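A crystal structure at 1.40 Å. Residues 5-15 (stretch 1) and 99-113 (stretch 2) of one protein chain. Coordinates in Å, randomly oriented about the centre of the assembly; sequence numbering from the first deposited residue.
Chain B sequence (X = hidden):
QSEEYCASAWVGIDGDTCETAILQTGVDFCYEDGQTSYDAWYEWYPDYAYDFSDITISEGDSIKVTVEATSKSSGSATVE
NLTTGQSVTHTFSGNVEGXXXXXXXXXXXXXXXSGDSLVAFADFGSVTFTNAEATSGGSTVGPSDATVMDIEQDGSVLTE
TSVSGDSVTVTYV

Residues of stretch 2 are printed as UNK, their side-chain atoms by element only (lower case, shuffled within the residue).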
# COMPACT_ATOMS: atom_id res chain seq x y z
N TYR B 5 4.33 13.56 -11.49
CA TYR B 5 4.77 12.21 -11.19
C TYR B 5 4.23 11.82 -9.83
O TYR B 5 4.30 12.61 -8.90
CB TYR B 5 6.29 12.19 -11.10
CG TYR B 5 6.96 12.63 -12.36
CD1 TYR B 5 7.16 13.98 -12.63
CD2 TYR B 5 7.38 11.69 -13.29
CE1 TYR B 5 7.76 14.39 -13.81
CE2 TYR B 5 7.99 12.08 -14.47
CZ TYR B 5 8.17 13.43 -14.73
OH TYR B 5 8.76 13.80 -15.92
N CYS B 6 3.74 10.59 -9.70
CA CYS B 6 3.21 10.13 -8.41
C CYS B 6 3.61 8.68 -8.14
O CYS B 6 4.08 7.96 -9.02
CB CYS B 6 1.68 10.17 -8.40
SG CYS B 6 0.87 11.77 -8.74
N ALA B 7 3.33 8.26 -6.91
CA ALA B 7 3.55 6.89 -6.45
C ALA B 7 2.65 6.74 -5.23
O ALA B 7 2.15 7.73 -4.70
CB ALA B 7 5.01 6.68 -6.08
N SER B 8 2.36 5.51 -4.82
CA SER B 8 1.54 5.29 -3.65
C SER B 8 2.17 4.17 -2.81
O SER B 8 2.90 3.32 -3.34
CB SER B 8 0.11 4.90 -4.06
OG SER B 8 0.10 3.61 -4.65
N ALA B 9 1.89 4.17 -1.52
CA ALA B 9 2.38 3.12 -0.63
C ALA B 9 1.15 2.71 0.17
O ALA B 9 0.44 3.57 0.70
CB ALA B 9 3.46 3.65 0.30
N TRP B 10 0.91 1.41 0.27
CA TRP B 10 -0.25 0.93 0.99
C TRP B 10 -0.07 -0.50 1.51
O TRP B 10 0.88 -1.19 1.14
CB TRP B 10 -1.48 0.98 0.06
CG TRP B 10 -1.29 0.32 -1.28
CD1 TRP B 10 -0.85 0.91 -2.43
CD2 TRP B 10 -1.62 -1.03 -1.62
NE1 TRP B 10 -0.89 0.01 -3.47
CE2 TRP B 10 -1.36 -1.19 -3.00
CE3 TRP B 10 -2.12 -2.13 -0.90
CZ2 TRP B 10 -1.59 -2.40 -3.67
CZ3 TRP B 10 -2.34 -3.33 -1.58
CH2 TRP B 10 -2.08 -3.45 -2.95
N VAL B 11 -0.95 -0.90 2.42
CA VAL B 11 -0.98 -2.27 2.91
C VAL B 11 -2.36 -2.78 2.54
O VAL B 11 -3.33 -1.99 2.43
CB VAL B 11 -0.76 -2.41 4.45
CG1 VAL B 11 0.62 -1.94 4.82
CG2 VAL B 11 -1.85 -1.69 5.22
N GLY B 12 -2.47 -4.07 2.30
CA GLY B 12 -3.76 -4.60 1.93
C GLY B 12 -3.89 -6.10 2.00
O GLY B 12 -2.92 -6.82 2.28
N ILE B 13 -5.13 -6.55 1.85
CA ILE B 13 -5.48 -7.96 1.83
C ILE B 13 -6.05 -8.25 0.43
O ILE B 13 -6.91 -7.51 -0.07
CB ILE B 13 -6.55 -8.27 2.90
CG1 ILE B 13 -5.96 -8.05 4.30
CG2 ILE B 13 -7.07 -9.71 2.74
CD1 ILE B 13 -6.95 -8.24 5.45
N ASP B 14 -5.52 -9.30 -0.19
CA ASP B 14 -5.95 -9.78 -1.50
C ASP B 14 -5.57 -8.92 -2.69
O ASP B 14 -4.83 -7.95 -2.55
CB ASP B 14 -7.44 -10.13 -1.48
CG ASP B 14 -7.74 -11.30 -0.54
OD1 ASP B 14 -6.87 -12.17 -0.39
OD2 ASP B 14 -8.83 -11.33 0.06
N GLY B 15 -5.96 -9.37 -3.88
CA GLY B 15 -5.64 -8.64 -5.09
C GLY B 15 -4.58 -9.27 -5.97
O GLY B 15 -4.45 -8.88 -7.13
N UNK B 99 -16.12 -9.89 -2.29
CA UNK B 99 -15.75 -10.73 -1.16
C UNK B 99 -14.27 -11.03 -1.16
O UNK B 99 -13.70 -11.37 -2.18
o UNK B 99 -18.72 -12.86 -1.20
c UNK B 99 -16.49 -12.07 -1.19
o UNK B 99 -18.36 -10.90 -0.29
c UNK B 99 -17.96 -11.93 -0.86
N UNK B 100 -13.66 -10.92 0.02
CA UNK B 100 -12.25 -11.23 0.17
C UNK B 100 -12.06 -12.74 0.18
O UNK B 100 -12.98 -13.48 0.51
c UNK B 100 -11.75 -9.20 1.71
c UNK B 100 -11.75 -10.70 1.51
c UNK B 100 -10.78 -8.57 0.72
c UNK B 100 -11.36 -8.89 3.16
N UNK B 101 -10.87 -13.20 -0.21
CA UNK B 101 -10.54 -14.63 -0.14
C UNK B 101 -9.66 -14.80 1.11
O UNK B 101 -9.56 -15.89 1.66
s UNK B 101 -10.28 -14.72 -2.97
c UNK B 101 -9.68 -15.09 -1.31
N UNK B 102 -8.99 -13.71 1.50
CA UNK B 102 -8.07 -13.68 2.64
C UNK B 102 -6.83 -14.54 2.38
O UNK B 102 -6.26 -15.14 3.30
c UNK B 102 -10.58 -13.31 5.61
o UNK B 102 -10.39 -14.38 6.21
c UNK B 102 -8.79 -14.04 3.95
o UNK B 102 -11.32 -12.40 6.05
c UNK B 102 -9.88 -13.04 4.29
N UNK B 103 -6.39 -14.56 1.12
CA UNK B 103 -5.24 -15.35 0.72
C UNK B 103 -3.97 -14.54 0.47
O UNK B 103 -2.90 -15.12 0.31
c UNK B 103 -5.55 -16.24 -0.51
c UNK B 103 -6.62 -17.28 -0.16
o UNK B 103 -6.01 -15.42 -1.59
N UNK B 104 -4.07 -13.22 0.39
CA UNK B 104 -2.87 -12.39 0.20
C UNK B 104 -2.82 -11.26 1.24
O UNK B 104 -3.85 -10.70 1.60
c UNK B 104 -3.18 -12.59 -2.32
n UNK B 104 -2.74 -13.85 -2.24
o UNK B 104 -3.77 -12.15 -3.30
c UNK B 104 -2.86 -11.69 -1.16
N UNK B 105 -1.62 -10.98 1.74
CA UNK B 105 -1.38 -9.88 2.68
C UNK B 105 -0.18 -9.21 2.03
O UNK B 105 0.79 -9.88 1.70
c UNK B 105 -1.00 -10.41 4.08
N UNK B 106 -0.22 -7.90 1.84
CA UNK B 106 0.89 -7.23 1.15
C UNK B 106 1.22 -5.82 1.61
O UNK B 106 0.39 -5.15 2.22
o UNK B 106 -2.98 -6.73 -1.09
o UNK B 106 -1.80 -8.56 -1.00
c UNK B 106 -1.88 -7.32 -0.99
c UNK B 106 0.62 -7.23 -0.37
c UNK B 106 -0.63 -6.46 -0.81
N UNK B 107 2.47 -5.42 1.33
CA UNK B 107 3.05 -4.10 1.63
C UNK B 107 3.54 -3.68 0.25
O UNK B 107 4.51 -4.24 -0.27
c UNK B 107 4.22 -4.25 2.61
c UNK B 107 4.02 -7.41 3.56
c UNK B 107 3.80 -4.83 3.93
c UNK B 107 3.83 -8.64 4.20
c UNK B 107 3.35 -8.70 5.52
c UNK B 107 3.26 -6.32 5.59
c UNK B 107 3.73 -6.23 4.26
n UNK B 107 3.05 -5.05 6.03
c UNK B 107 3.38 -4.15 5.04
c UNK B 107 3.06 -7.56 6.23
N UNK B 108 2.89 -2.67 -0.34
CA UNK B 108 3.17 -2.29 -1.72
C UNK B 108 3.38 -0.80 -2.02
O UNK B 108 2.81 0.06 -1.36
c UNK B 108 2.80 -5.12 -3.14
c UNK B 108 2.09 -2.32 -4.06
c UNK B 108 1.94 -2.75 -2.60
c UNK B 108 1.72 -4.27 -2.49
N UNK B 109 4.28 -0.54 -2.98
CA UNK B 109 4.50 0.79 -3.53
C UNK B 109 4.01 0.58 -4.97
O UNK B 109 4.49 -0.29 -5.70
c UNK B 109 6.42 1.46 -2.04
c UNK B 109 5.98 1.24 -3.49
c UNK B 109 6.14 2.54 -4.26
N UNK B 110 3.02 1.37 -5.38
CA UNK B 110 2.41 1.20 -6.68
C UNK B 110 2.44 2.38 -7.63
O UNK B 110 2.45 3.54 -7.20
c UNK B 110 -1.33 0.27 -7.49
c UNK B 110 0.95 0.78 -6.47
o UNK B 110 -2.10 0.26 -8.46
o UNK B 110 -1.70 -0.06 -6.35
c UNK B 110 0.11 0.70 -7.74
N UNK B 111 2.47 2.06 -8.92
CA UNK B 111 2.37 3.07 -9.96
C UNK B 111 0.89 2.87 -10.35
O UNK B 111 0.55 1.92 -11.05
o UNK B 111 3.97 3.69 -13.23
o UNK B 111 2.49 4.79 -12.07
c UNK B 111 3.29 2.74 -11.14
c UNK B 111 3.26 3.81 -12.23
N UNK B 112 0.02 3.72 -9.83
CA UNK B 112 -1.42 3.59 -10.07
C UNK B 112 -1.93 4.09 -11.43
O UNK B 112 -1.27 4.87 -12.10
c UNK B 112 -2.38 8.00 -9.07
c UNK B 112 -0.95 6.05 -7.71
c UNK B 112 -2.60 6.65 -9.33
c UNK B 112 -2.20 4.21 -8.91
c UNK B 112 -0.71 7.40 -7.44
c UNK B 112 -1.90 5.66 -8.65
c UNK B 112 -1.43 8.38 -8.13
N UNK B 113 -3.10 3.60 -11.83
CA UNK B 113 -3.70 4.01 -13.11
C UNK B 113 -4.27 5.41 -12.98
O UNK B 113 -4.88 5.74 -11.96
c UNK B 113 -5.63 0.80 -12.93
o UNK B 113 -5.68 -0.42 -13.23
c UNK B 113 -4.85 3.10 -13.49
c UNK B 113 -4.51 1.65 -13.50
o UNK B 113 -6.47 1.36 -12.17
O HOH W 1 -2.75 3.13 -5.66

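Position 99 carries two carbons, the second bearing two oxygens, and stays clear of stretch 1: an exposed aspartate, D99. Position 100 has four carbons forked at the second, its CB 3.3 Å from D14 OD2; this is leucine, L100, whose CD2 lies 4.4 Å from I13 CG2, an apolar contact. One carbon and one sulfur make position 101 cysteine, C101, bonded covalently elsewhere in the structure; its N donates to D14 OD2 at 2.8 Å. Position 102, three carbons ending in two oxygens, is glutamate, E102. Its CA-to-CB bond points away, and its contribution is backbone: E102 N to D14 OD2, 2.8 Å. At position 103 one carbon bears an oxygen and a carbon: threonine, T103, whose N reaches D14 OD1 at 2.9 Å; its short side chain leaves that NH accessible.

Position 104 has two carbons, the second with one oxygen and one nitrogen, hence asparagine, N104. Its N donates to D14 OD1 (3.1 Å), its O accepts from D14 N (2.8 Å), and its buried amide is hydrogen-bonded just outside the stretches. A single carbon at 105 means alanine, A105, paired with I13; its small CB suits the buried face shared with A9 and V11.

Position 106, three carbons ending in two oxygens, is glutamate, E106. It lies opposite G12, where an ideal CB would clash with W10 CZ3 (2.8 Å) and sit a tight 3.2 Å from E106 OE2; the bare glycine leaves room for the carboxylate. E106 OE2 is 2.7 Å from D14 O, suggesting that an acid group holds a proton.

Fused five- and six-membered rings with one nitrogen make 107 tryptophan, W107; its CD1 packs 3.5 Å from V11 CG1, apolar against apolar, while NE1 is hydrogen-bonded elsewhere in the structure. Position 108, four carbons forked at the first with one longer arm, is isoleucine, I108. Its CB lies over one face of the W10 ring, 3.8 Å from the six-membered centroid, a CH-pi contact. The three-carbon fork at 109 is valine, V109, a compact apolar partner with CG2 4.4 Å from A9 CB.

Position 110, again three carbons and two oxygens, is glutamate, E110: extended, its OE1 accepts from W10 NE1 (3.0 Å), satisfying the indole. Position 111, two carbons with two oxygens, is aspartate, D111, whose OD2 is hydrogen-bonded elsewhere in the structure. Position 112, one carbon then a six-carbon ring, is phenylalanine, F112; its broad ring reaches S8 CB and meets C6 CB at CZ (3.6 Å). Position 113, three carbons and two oxygens, is glutamate, E113, exposed and out of reach.

The contact is an antiparallel ladder: S8 with E110, W10 with I108 and G12 with E106 exchange paired backbone hydrogen bonds. W10 fills one face among acids and I108, while A9, V11 and I13 line the other. At the ladder's end, D14's carboxylate gathers four backbone NH groups, fastening the preceding loop.

Stretch 2 (99-113) DLCETNAEWIVEDFE
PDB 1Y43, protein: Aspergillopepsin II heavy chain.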